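Local coordinates for protein ferredoxin--NADP reductase, apicoplast (Plasmodium falciparum, PDB 3JQQ) that catalyses electron transfer between ferredoxin and NADP(H) through a bound FAD, and may play a role in the terminal step of isoprenoid precursor synthesis in the apicoplast, at residues C279-G285 / R310-Y316; F173-G179 / Y210-G216; T53-P58 / Q97-Y103. The protein carries 1 engineered substitution. All coordinates share one frame; numbering follows the deposited sequence.

Overall arrangement
From the N terminus, contact 3 closes first: 53-58 pairs with 97-103 across a long, largely unmodelled loop, within the antiparallel beta-barrel of the FAD-binding domain. Contact 2 follows, 173-179 lying beside 210-216 after a crossover that includes helix 183-192. Contact 1 comes last, joining 279-285 to 310-316 around helix 289-298 and ending at the C terminus. The three are in series and neither nest nor cross. Contacts 1 and 2 belong to one parallel sheet, where strands 173-178 and 280-285 are neighbours. Contact 3 lies in the other domain, its centre about 22 Å from that of contact 1, yet FAD touches both and bridges the domains.

Contact 1 of 3, residues C279-G285 / R310-Y316; sequences CELYICG and RVHVEVY. With FAD (flavin-adenine dinucleotide), chain I.
The rings of Tyr282 and His312, neighbours in register on two parallel strands, form an offset stack with planes 9° apart, His312 CD2 lying 3.5 Å from Tyr282 CZ over the rim of the phenol. Flat side chains suit this spot, where Phe160 and Phe188 meet the Tyr282 ring edge-to-face and its OH bonds to the carbonyl of Asn161. At the imidazole edge, His312 NE2 donates to Glu280 OE1 at 2.9 Å. That carboxylate oxygen lies in the ring plane, which fixes the rotation of the imidazole. Among the backbone bonds, Leu281 N reaches Arg310 O at 2.8 Å, and Tyr316 N closes the series on Gly285 O at 2.9 Å. The backbone angles of Gly285 call for glycine: a CB would jam against the preceding carbonyl O. Beta-branched Val311 and Val313 pack beside Leu281 and Ile283 on the other face. Cys284 SG sits at the edge of the Tyr316 ring, 3.9 Å from CE2. Held between its N and carbonyl carbon (chi1 64°), CG of Tyr316 sets the phenol over the flavin, CD1 3.4 Å from FAD C9A, while Thr180 bonds its hydroxyl. A C-terminal tyrosine covering the isoalloxazine is the hallmark of plant-type ferredoxin-NADP reductases.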
# COMPACT_ATOMS: atom_id res chain seq x y z
N CYS B 279 13.23 -4.80 25.91
CA CYS B 279 12.82 -5.41 24.65
C CYS B 279 13.27 -4.64 23.42
O CYS B 279 13.21 -3.41 23.38
CB CYS B 279 11.29 -5.55 24.60
SG CYS B 279 10.62 -6.93 25.55
N GLU B 280 13.74 -5.38 22.42
CA GLU B 280 13.91 -4.83 21.08
C GLU B 280 12.54 -4.79 20.42
O GLU B 280 11.85 -5.81 20.36
CB GLU B 280 14.88 -5.67 20.25
CG GLU B 280 16.34 -5.52 20.65
CD GLU B 280 16.92 -4.17 20.24
OE1 GLU B 280 16.54 -3.66 19.16
OE2 GLU B 280 17.75 -3.63 21.00
N LEU B 281 12.15 -3.62 19.93
CA LEU B 281 10.82 -3.44 19.35
C LEU B 281 10.89 -3.42 17.83
O LEU B 281 11.66 -2.66 17.24
CB LEU B 281 10.19 -2.15 19.87
CG LEU B 281 8.81 -1.77 19.34
CD1 LEU B 281 7.79 -2.86 19.64
CD2 LEU B 281 8.36 -0.44 19.94
N TYR B 282 10.09 -4.26 17.19
CA TYR B 282 10.06 -4.34 15.73
C TYR B 282 8.66 -4.06 15.20
O TYR B 282 7.67 -4.52 15.77
CB TYR B 282 10.51 -5.72 15.26
CG TYR B 282 11.99 -5.96 15.41
CD1 TYR B 282 12.55 -6.21 16.65
CD2 TYR B 282 12.83 -5.94 14.30
CE1 TYR B 282 13.90 -6.43 16.80
CE2 TYR B 282 14.19 -6.16 14.44
CZ TYR B 282 14.72 -6.41 15.68
OH TYR B 282 16.07 -6.63 15.82
N ILE B 283 8.59 -3.32 14.10
CA ILE B 283 7.32 -3.04 13.46
C ILE B 283 7.43 -3.27 11.96
O ILE B 283 8.20 -2.60 11.27
CB ILE B 283 6.86 -1.59 13.72
CG1 ILE B 283 6.59 -1.39 15.22
CG2 ILE B 283 5.63 -1.27 12.90
CD1 ILE B 283 6.48 0.07 15.63
N CYS B 284 6.68 -4.24 11.45
CA CYS B 284 6.71 -4.57 10.03
C CYS B 284 5.31 -4.70 9.45
O CYS B 284 4.51 -5.52 9.91
CB CYS B 284 7.49 -5.86 9.79
SG CYS B 284 7.74 -6.24 8.04
N GLY B 285 5.00 -3.88 8.46
CA GLY B 285 3.65 -3.85 7.92
C GLY B 285 3.25 -2.46 7.48
O GLY B 285 4.08 -1.68 7.01
N ARG B 310 16.70 0.73 19.86
CA ARG B 310 15.98 -0.50 20.15
C ARG B 310 14.73 -0.68 19.29
O ARG B 310 14.12 -1.75 19.27
CB ARG B 310 15.59 -0.54 21.63
CG ARG B 310 16.77 -0.62 22.59
CD ARG B 310 16.33 -1.13 23.95
NE ARG B 310 15.79 -0.07 24.80
CZ ARG B 310 14.81 -0.25 25.68
NH1 ARG B 310 14.25 -1.45 25.82
NH2 ARG B 310 14.38 0.77 26.42
N VAL B 311 14.35 0.38 18.57
CA VAL B 311 13.15 0.34 17.74
C VAL B 311 13.49 0.14 16.27
O VAL B 311 14.38 0.79 15.73
CB VAL B 311 12.31 1.63 17.92
CG1 VAL B 311 11.14 1.63 16.95
CG2 VAL B 311 11.82 1.75 19.35
N HIS B 312 12.77 -0.77 15.62
CA HIS B 312 12.98 -1.08 14.21
C HIS B 312 11.67 -1.03 13.45
O HIS B 312 10.66 -1.58 13.90
CB HIS B 312 13.60 -2.47 14.05
CG HIS B 312 14.87 -2.66 14.82
ND1 HIS B 312 16.11 -2.55 14.23
CD2 HIS B 312 15.10 -2.97 16.12
CE1 HIS B 312 17.05 -2.77 15.14
NE2 HIS B 312 16.46 -3.03 16.29
N VAL B 313 11.68 -0.39 12.29
CA VAL B 313 10.47 -0.27 11.49
C VAL B 313 10.73 -0.54 10.01
O VAL B 313 11.68 -0.00 9.43
CB VAL B 313 9.82 1.12 11.65
CG1 VAL B 313 10.76 2.20 11.15
CG2 VAL B 313 8.49 1.19 10.91
N GLU B 314 9.89 -1.38 9.41
CA GLU B 314 9.93 -1.62 7.97
C GLU B 314 8.50 -1.64 7.46
O GLU B 314 7.76 -2.60 7.68
CB GLU B 314 10.63 -2.95 7.67
CG GLU B 314 11.37 -2.97 6.33
CD GLU B 314 11.82 -4.37 5.94
OE1 GLU B 314 11.01 -5.31 6.08
OE2 GLU B 314 12.97 -4.52 5.49
N VAL B 315 8.10 -0.57 6.78
CA VAL B 315 6.71 -0.41 6.36
C VAL B 315 6.51 -0.54 4.86
O VAL B 315 7.31 -0.04 4.07
CB VAL B 315 6.12 0.93 6.85
CG1 VAL B 315 6.05 0.96 8.38
CG2 VAL B 315 6.93 2.10 6.32
N TYR B 316 5.44 -1.23 4.46
CA TYR B 316 5.08 -1.35 3.06
C TYR B 316 3.61 -1.72 2.90
O TYR B 316 3.05 -1.65 1.81
CB TYR B 316 5.96 -2.40 2.36
CG TYR B 316 5.79 -3.80 2.89
CD1 TYR B 316 4.84 -4.66 2.34
CD2 TYR B 316 6.56 -4.27 3.94
CE1 TYR B 316 4.68 -5.94 2.82
CE2 TYR B 316 6.41 -5.55 4.42
CZ TYR B 316 5.47 -6.38 3.86
OH TYR B 316 5.31 -7.65 4.35
OXT TYR B 316 2.95 -2.09 3.87
PA FAD I . 2.10 -3.87 -8.86
O1A FAD I . 3.44 -3.22 -8.60
O2A FAD I . 1.98 -4.28 -10.31
O5B FAD I . 0.91 -2.89 -8.42
C5B FAD I . 0.75 -2.51 -7.07
C4B FAD I . -0.71 -2.57 -6.65
O4B FAD I . -1.53 -1.82 -7.54
C3B FAD I . -1.23 -4.00 -6.69
O3B FAD I . -2.13 -4.17 -5.62
C2B FAD I . -1.99 -4.08 -8.00
O2B FAD I . -3.09 -4.96 -7.89
C1B FAD I . -2.44 -2.65 -8.24
N9A FAD I . -2.43 -2.30 -9.67
C8A FAD I . -1.39 -2.42 -10.55
N7A FAD I . -1.79 -1.97 -11.76
C5A FAD I . -3.07 -1.56 -11.66
C6A FAD I . -3.96 -1.02 -12.59
N6A FAD I . -3.61 -0.90 -13.87
N1A FAD I . -5.23 -0.68 -12.18
C2A FAD I . -5.62 -0.89 -10.88
N3A FAD I . -4.74 -1.43 -9.97
C4A FAD I . -3.48 -1.76 -10.35
N1 FAD I . 4.93 -8.31 -0.44
C2 FAD I . 4.62 -9.62 -0.15
O2 FAD I . 3.65 -10.14 -0.70
N3 FAD I . 5.40 -10.33 0.74
C4 FAD I . 6.48 -9.74 1.35
O4 FAD I . 7.17 -10.37 2.15
C4X FAD I . 6.79 -8.41 1.06
N5 FAD I . 7.88 -7.81 1.67
C5X FAD I . 8.17 -6.50 1.37
C6 FAD I . 9.27 -5.90 1.98
C7 FAD I . 9.58 -4.58 1.69
C7M FAD I . 10.76 -3.93 2.35
C8 FAD I . 8.80 -3.87 0.78
C8M FAD I . 9.12 -2.44 0.45
C9 FAD I . 7.71 -4.47 0.17
C9A FAD I . 7.39 -5.79 0.46
N10 FAD I . 6.30 -6.39 -0.16
C10 FAD I . 6.01 -7.70 0.16
C1' FAD I . 5.54 -5.70 -1.28
C2' FAD I . 5.92 -6.26 -2.66
O2' FAD I . 7.25 -5.91 -2.95
C3' FAD I . 5.07 -5.75 -3.84
O3' FAD I . 4.84 -4.36 -3.73
C4' FAD I . 3.75 -6.49 -4.02
O4' FAD I . 4.02 -7.83 -4.36
C5' FAD I . 2.94 -5.87 -5.16
O5' FAD I . 3.71 -5.98 -6.33
P FAD I . 3.03 -6.28 -7.76
O1P FAD I . 4.06 -6.11 -8.85
O2P FAD I . 2.41 -7.65 -7.81
O3P FAD I . 1.90 -5.14 -7.89

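Contact 2 of 3, residues F173-G179 / Y210-G216; sequences FIFIATG and YITIYYG. With A2P (adenosine-2'-5'-diphosphate), chain J.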
# COMPACT_ATOMS: atom_id res chain seq x y z
N PHE B 173 12.09 -9.59 22.95
CA PHE B 173 11.58 -8.90 21.76
C PHE B 173 10.09 -8.59 21.84
O PHE B 173 9.33 -9.28 22.50
CB PHE B 173 11.82 -9.75 20.51
CG PHE B 173 13.27 -10.05 20.23
CD1 PHE B 173 13.81 -11.28 20.57
CD2 PHE B 173 14.08 -9.12 19.61
CE1 PHE B 173 15.14 -11.57 20.31
CE2 PHE B 173 15.41 -9.41 19.34
CZ PHE B 173 15.94 -10.63 19.69
N ILE B 174 9.70 -7.53 21.13
CA ILE B 174 8.31 -7.29 20.78
C ILE B 174 8.24 -7.19 19.26
O ILE B 174 8.81 -6.27 18.67
CB ILE B 174 7.77 -5.99 21.40
CG1 ILE B 174 7.72 -6.11 22.92
CG2 ILE B 174 6.39 -5.66 20.84
CD1 ILE B 174 7.42 -4.79 23.62
N PHE B 175 7.57 -8.14 18.63
CA PHE B 175 7.38 -8.10 17.18
C PHE B 175 5.96 -7.65 16.86
O PHE B 175 4.99 -8.20 17.38
CB PHE B 175 7.63 -9.47 16.54
CG PHE B 175 9.01 -10.03 16.79
CD1 PHE B 175 9.18 -11.38 17.03
CD2 PHE B 175 10.12 -9.21 16.79
CE1 PHE B 175 10.43 -11.91 17.25
CE2 PHE B 175 11.38 -9.73 17.02
CZ PHE B 175 11.54 -11.09 17.25
N ILE B 176 5.83 -6.65 15.99
CA ILE B 176 4.52 -6.17 15.57
C ILE B 176 4.37 -6.33 14.06
O ILE B 176 5.22 -5.89 13.29
CB ILE B 176 4.31 -4.70 15.99
CG1 ILE B 176 4.32 -4.58 17.52
CG2 ILE B 176 3.00 -4.16 15.42
CD1 ILE B 176 4.40 -3.16 18.03
N ALA B 177 3.29 -6.99 13.63
CA ALA B 177 3.13 -7.32 12.22
C ALA B 177 1.70 -7.19 11.69
O ALA B 177 0.73 -7.26 12.45
CB ALA B 177 3.65 -8.73 11.95
N THR B 178 1.59 -6.99 10.38
CA THR B 178 0.33 -7.12 9.67
C THR B 178 0.57 -7.91 8.38
O THR B 178 1.59 -7.72 7.72
CB THR B 178 -0.28 -5.75 9.30
OG1 THR B 178 0.61 -5.03 8.44
CG2 THR B 178 -0.54 -4.92 10.56
N GLY B 179 -0.36 -8.79 8.05
CA GLY B 179 -0.27 -9.55 6.80
C GLY B 179 1.07 -10.24 6.60
O GLY B 179 1.53 -10.98 7.46
N TYR B 210 12.22 -13.61 26.15
CA TYR B 210 10.76 -13.57 25.99
C TYR B 210 10.35 -12.75 24.78
O TYR B 210 10.79 -11.62 24.59
CB TYR B 210 10.09 -13.02 27.25
CG TYR B 210 8.63 -13.44 27.38
CD1 TYR B 210 8.28 -14.78 27.39
CD2 TYR B 210 7.62 -12.49 27.49
CE1 TYR B 210 6.96 -15.17 27.50
CE2 TYR B 210 6.29 -12.87 27.60
CZ TYR B 210 5.97 -14.21 27.60
OH TYR B 210 4.65 -14.60 27.72
N ILE B 211 9.49 -13.34 23.95
CA ILE B 211 9.03 -12.69 22.73
C ILE B 211 7.52 -12.46 22.77
O ILE B 211 6.75 -13.38 23.03
CB ILE B 211 9.38 -13.53 21.48
CG1 ILE B 211 10.90 -13.72 21.39
CG2 ILE B 211 8.83 -12.88 20.22
CD1 ILE B 211 11.32 -14.81 20.42
N THR B 212 7.11 -11.22 22.52
CA THR B 212 5.69 -10.88 22.46
C THR B 212 5.32 -10.47 21.04
O THR B 212 5.91 -9.54 20.48
CB THR B 212 5.34 -9.74 23.43
OG1 THR B 212 5.92 -9.99 24.71
CG2 THR B 212 3.83 -9.62 23.57
N ILE B 213 4.35 -11.16 20.47
CA ILE B 213 3.98 -10.93 19.08
C ILE B 213 2.58 -10.34 18.96
O ILE B 213 1.62 -10.88 19.51
CB ILE B 213 4.07 -12.22 18.26
CG1 ILE B 213 5.43 -12.89 18.47
CG2 ILE B 213 3.83 -11.93 16.78
CD1 ILE B 213 5.77 -13.93 17.44
N TYR B 214 2.49 -9.22 18.26
CA TYR B 214 1.21 -8.60 17.95
C TYR B 214 0.99 -8.68 16.45
O TYR B 214 1.73 -8.07 15.68
CB TYR B 214 1.19 -7.14 18.42
CG TYR B 214 1.41 -6.96 19.90
CD1 TYR B 214 2.64 -6.56 20.40
CD2 TYR B 214 0.39 -7.19 20.81
CE1 TYR B 214 2.85 -6.39 21.75
CE2 TYR B 214 0.58 -7.03 22.17
CZ TYR B 214 1.82 -6.63 22.63
OH TYR B 214 2.01 -6.46 23.99
N TYR B 215 -0.01 -9.44 16.04
CA TYR B 215 -0.16 -9.79 14.63
C TYR B 215 -1.57 -9.51 14.15
O TYR B 215 -2.54 -10.13 14.60
CB TYR B 215 0.22 -11.26 14.43
CG TYR B 215 0.28 -11.74 12.99
CD1 TYR B 215 0.50 -10.85 11.95
CD2 TYR B 215 0.16 -13.09 12.69
CE1 TYR B 215 0.56 -11.29 10.64
CE2 TYR B 215 0.22 -13.54 11.39
CZ TYR B 215 0.42 -12.64 10.36
OH TYR B 215 0.49 -13.09 9.06
N GLY B 216 -1.69 -8.56 13.22
CA GLY B 216 -2.97 -8.18 12.66
C GLY B 216 -3.22 -8.80 11.31
O GLY B 216 -2.42 -8.65 10.38
P1 A2P J . -8.45 -4.66 6.68
O1P A2P J . -9.24 -3.52 7.27
O2P A2P J . -7.70 -4.30 5.42
O3P A2P J . -9.21 -5.96 6.61
P2 A2P J . -3.16 -6.81 4.10
O4P A2P J . -1.70 -7.10 4.33
O5P A2P J . -3.43 -5.60 3.23
O6P A2P J . -3.98 -8.03 3.75
O5' A2P J . -3.70 -6.37 5.55
C5' A2P J . -3.23 -7.03 6.72
C4' A2P J . -4.08 -6.61 7.91
O4' A2P J . -3.77 -5.25 8.27
C3' A2P J . -5.56 -6.65 7.58
O3' A2P J . -6.26 -7.19 8.71
C2' A2P J . -5.96 -5.20 7.41
O2' A2P J . -7.31 -4.95 7.78
C1' A2P J . -5.01 -4.56 8.41
N9 A2P J . -4.94 -3.09 8.26
C8 A2P J . -5.50 -2.35 7.28
N7 A2P J . -5.26 -1.03 7.47
C5 A2P J . -4.53 -0.91 8.60
C6 A2P J . -3.93 0.20 9.38
N6 A2P J . -4.06 1.49 8.98
N1 A2P J . -3.25 -0.11 10.50
C2 A2P J . -3.10 -1.38 10.92
N3 A2P J . -3.62 -2.43 10.26
C4 A2P J . -4.33 -2.26 9.12
O HOH W 1 8.43 -10.02 25.19
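Tyr214 turns the edge of its ring to Ile174, whose CG2 lies in the ring plane 3.7 Å from CE1, and meets Ile176 CG1 obliquely, 3.9 Å from CD1. The two strands run parallel, 8° apart, at the middle of the Rossmann-like sheet of the NADP-binding domain, joined by a beta-alpha-beta crossover through helix 183-192. On this face Val259 and Ile263 of helix 259-265 cover Ile176 and Tyr214, so the isoleucines and the ring of Tyr214 pack against the helix. On the opposite face Ile211 touches two phenylalanines with its two branches. Its CG2, anti to the backbone N (CG1 being at chi1 -60°), touches Phe175 CE1 at 3.5 Å, while its CG1 reaches the edge of the Phe173 ring.

Backbone bonds run unbroken from Phe173 N to Gly179 N, which donates to Gly216 O at 3.1 Å. Near the start, Phe173 O receives both Thr212 N and a water that also pairs with Thr212 OG1, so the hydroxyl of buried Thr212 has a water partner, which also ties it to the carbonyl of Phe173.

At the C-terminal ends the strands open onto the nucleotide. Thr178 CB lies 3.7 Å from A2P O4', and its OG1 bonds to the backbone N of the engineered Lys286. Gly179 has a positive phi (51°) and no CB, which lets phosphate oxygen O4P lie close to its CA. Small Ala177 gives Tyr215 a path past its CB to the turn, where Tyr215 OH donates to Gly179 O at 2.8 Å and is itself bonded to Leu224 N.

Contact 3 of 3, residues T53-P58 / Q97-Y103; sequences TCGIIP and QRCARLY. With FAD (flavin-adenine dinucleotide), chain I.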
# COMPACT_ATOMS: atom_id res chain seq x y z
N THR B 53 15.49 -8.83 2.95
CA THR B 53 14.59 -9.04 1.84
C THR B 53 15.41 -9.41 0.62
O THR B 53 16.61 -9.14 0.56
CB THR B 53 13.80 -7.77 1.51
OG1 THR B 53 12.96 -8.02 0.38
CG2 THR B 53 14.76 -6.64 1.17
N CYS B 54 14.75 -10.06 -0.33
CA CYS B 54 15.34 -10.29 -1.63
C CYS B 54 14.46 -9.58 -2.64
O CYS B 54 13.32 -9.22 -2.33
CB CYS B 54 15.40 -11.79 -1.94
SG CYS B 54 13.79 -12.62 -1.85
N GLY B 55 14.99 -9.36 -3.83
CA GLY B 55 14.18 -8.87 -4.92
C GLY B 55 13.87 -10.02 -5.86
O GLY B 55 14.70 -10.91 -6.06
N ILE B 56 12.67 -10.02 -6.42
CA ILE B 56 12.33 -10.96 -7.47
C ILE B 56 12.09 -10.16 -8.74
O ILE B 56 11.35 -9.18 -8.72
CB ILE B 56 11.07 -11.77 -7.13
CG1 ILE B 56 11.34 -12.74 -5.97
CG2 ILE B 56 10.58 -12.54 -8.35
CD1 ILE B 56 10.10 -13.47 -5.47
N ILE B 57 12.74 -10.55 -9.83
CA ILE B 57 12.52 -9.90 -11.12
C ILE B 57 11.57 -10.73 -11.98
O ILE B 57 11.96 -11.75 -12.53
CB ILE B 57 13.83 -9.69 -11.90
CG1 ILE B 57 14.85 -8.93 -11.05
CG2 ILE B 57 13.56 -8.96 -13.21
CD1 ILE B 57 16.26 -8.99 -11.60
N PRO B 58 10.31 -10.28 -12.09
CA PRO B 58 9.31 -11.03 -12.85
C PRO B 58 9.67 -11.14 -14.33
O PRO B 58 10.14 -10.16 -14.93
CB PRO B 58 8.04 -10.19 -12.68
CG PRO B 58 8.32 -9.22 -11.57
CD PRO B 58 9.80 -9.00 -11.59
N GLN B 97 11.93 -5.02 -19.45
CA GLN B 97 11.46 -4.56 -18.15
C GLN B 97 12.17 -5.31 -17.03
O GLN B 97 11.77 -6.42 -16.68
CB GLN B 97 9.96 -4.81 -18.00
CG GLN B 97 9.05 -3.80 -18.65
CD GLN B 97 7.59 -4.03 -18.27
OE1 GLN B 97 6.76 -4.37 -19.11
NE2 GLN B 97 7.28 -3.85 -16.99
N ARG B 98 13.22 -4.72 -16.47
CA ARG B 98 13.82 -5.28 -15.26
C ARG B 98 13.28 -4.54 -14.04
O ARG B 98 13.91 -3.61 -13.53
CB ARG B 98 15.34 -5.22 -15.30
CG ARG B 98 15.97 -6.33 -16.13
CD ARG B 98 17.42 -6.58 -15.74
NE ARG B 98 18.22 -5.36 -15.77
CZ ARG B 98 19.55 -5.35 -15.89
NH1 ARG B 98 20.22 -6.49 -16.00
NH2 ARG B 98 20.20 -4.19 -15.91
N CYS B 99 12.10 -4.97 -13.58
CA CYS B 99 11.38 -4.27 -12.52
C CYS B 99 11.19 -5.16 -11.30
O CYS B 99 10.23 -5.93 -11.22
CB CYS B 99 10.04 -3.79 -13.06
SG CYS B 99 10.22 -2.99 -14.67
N ALA B 100 12.11 -5.05 -10.36
CA ALA B 100 12.18 -5.96 -9.22
C ALA B 100 11.29 -5.54 -8.05
O ALA B 100 11.09 -4.35 -7.81
CB ALA B 100 13.62 -6.12 -8.75
N ARG B 101 10.76 -6.53 -7.34
CA ARG B 101 9.96 -6.29 -6.14
C ARG B 101 10.62 -6.95 -4.94
O ARG B 101 11.25 -8.00 -5.06
CB ARG B 101 8.55 -6.85 -6.30
CG ARG B 101 7.54 -5.87 -6.83
CD ARG B 101 7.75 -5.62 -8.31
NE ARG B 101 6.65 -4.83 -8.85
CZ ARG B 101 6.72 -4.16 -10.01
NH1 ARG B 101 7.83 -4.18 -10.73
NH2 ARG B 101 5.67 -3.47 -10.42
N LEU B 102 10.44 -6.34 -3.77
CA LEU B 102 11.04 -6.86 -2.55
C LEU B 102 10.08 -7.78 -1.81
O LEU B 102 8.88 -7.51 -1.72
CB LEU B 102 11.48 -5.71 -1.64
CG LEU B 102 12.46 -4.70 -2.25
CD1 LEU B 102 12.60 -3.50 -1.33
CD2 LEU B 102 13.81 -5.33 -2.53
N TYR B 103 10.64 -8.87 -1.30
CA TYR B 103 9.88 -9.82 -0.51
C TYR B 103 10.74 -10.28 0.65
O TYR B 103 11.92 -10.59 0.48
CB TYR B 103 9.42 -10.98 -1.40
CG TYR B 103 8.52 -10.49 -2.50
CD1 TYR B 103 9.02 -10.21 -3.76
CD2 TYR B 103 7.17 -10.26 -2.27
CE1 TYR B 103 8.20 -9.73 -4.76
CE2 TYR B 103 6.35 -9.78 -3.26
CZ TYR B 103 6.87 -9.52 -4.51
OH TYR B 103 6.04 -9.05 -5.51
PA FAD I . 2.10 -3.87 -8.86
O1A FAD I . 3.44 -3.22 -8.60
O2A FAD I . 1.98 -4.28 -10.31
O5B FAD I . 0.91 -2.89 -8.42
C5B FAD I . 0.75 -2.51 -7.07
C4B FAD I . -0.71 -2.57 -6.65
O4B FAD I . -1.53 -1.82 -7.54
C3B FAD I . -1.23 -4.00 -6.69
O3B FAD I . -2.13 -4.17 -5.62
C2B FAD I . -1.99 -4.08 -8.00
O2B FAD I . -3.09 -4.96 -7.89
C1B FAD I . -2.44 -2.65 -8.24
N9A FAD I . -2.43 -2.30 -9.67
C8A FAD I . -1.39 -2.42 -10.55
N7A FAD I . -1.79 -1.97 -11.76
C5A FAD I . -3.07 -1.56 -11.66
C6A FAD I . -3.96 -1.02 -12.59
N6A FAD I . -3.61 -0.90 -13.87
N1A FAD I . -5.23 -0.68 -12.18
C2A FAD I . -5.62 -0.89 -10.88
N3A FAD I . -4.74 -1.43 -9.97
C4A FAD I . -3.48 -1.76 -10.35
N1 FAD I . 4.93 -8.31 -0.44
C2 FAD I . 4.62 -9.62 -0.15
O2 FAD I . 3.65 -10.14 -0.70
N3 FAD I . 5.40 -10.33 0.74
C4 FAD I . 6.48 -9.74 1.35
O4 FAD I . 7.17 -10.37 2.15
C4X FAD I . 6.79 -8.41 1.06
N5 FAD I . 7.88 -7.81 1.67
C5X FAD I . 8.17 -6.50 1.37
C6 FAD I . 9.27 -5.90 1.98
C7 FAD I . 9.58 -4.58 1.69
C7M FAD I . 10.76 -3.93 2.35
C8 FAD I . 8.80 -3.87 0.78
C8M FAD I . 9.12 -2.44 0.45
C9 FAD I . 7.71 -4.47 0.17
C9A FAD I . 7.39 -5.79 0.46
N10 FAD I . 6.30 -6.39 -0.16
C10 FAD I . 6.01 -7.70 0.16
C1' FAD I . 5.54 -5.70 -1.28
C2' FAD I . 5.92 -6.26 -2.66
O2' FAD I . 7.25 -5.91 -2.95
C3' FAD I . 5.07 -5.75 -3.84
O3' FAD I . 4.84 -4.36 -3.73
C4' FAD I . 3.75 -6.49 -4.02
O4' FAD I . 4.02 -7.83 -4.36
C5' FAD I . 2.94 -5.87 -5.16
O5' FAD I . 3.71 -5.98 -6.33
P FAD I . 3.03 -6.28 -7.76
O1P FAD I . 4.06 -6.11 -8.85
O2P FAD I . 2.41 -7.65 -7.81
O3P FAD I . 1.90 -5.14 -7.89
O HOH W 2 10.40 -7.14 -14.83
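Arg101, Leu102 and Tyr103 belong to the RxYS flavin-binding sequence of ferredoxin-NADP reductases, here on strand 101-104 of the antiparallel beta-barrel that binds FAD, paired with strand 53-56. The side chains of Ile56 and Tyr103 cross at about a right angle, Ile56 CD1 touching Tyr103 CD1 at 3.8 Å. Cys54 and Tyr103 form one hydrogen-bonded antiparallel pair, Ile56 and Arg101 another, with Ile56 N to Arg101 O at 2.8 Å. Between them Gly55 and Leu102 form a non-hydrogen-bonded pair, Gly55 CA making a CA-H...O contact with Arg101 O at 3.1 Å. Beyond the strands Ile57 CG1 packs on the methyl of Ala100, and Pro58, with no N-H to offer, sets its CD against Cys99 O.

Strand 101-103 also grips FAD. Leu102 O accepts the ribityl hydroxyl O2' at 2.6 Å. The Tyr103 hydroxyl meets FAD O4' at 2.6 Å, while the edge of its ring faces FAD C2. Folded at chi2 (74°), Arg101 turns its guanidinium to the pyrophosphate: NH2 donates almost straight (169°) to FAD O1A at 2.9 Å, NE weakly to FAD O1P, and NH1 to Cys99 O at 3.0 Å. Cys99 itself is disulfide-bonded to Cys99 of the second subunit.

The chemistry implies electrostatic anchoring: one arginine probably offsets negative charge on both phosphates, while its bond to Cys99 O probably helps to steady it, beside the residue whose disulfide joins the subunits.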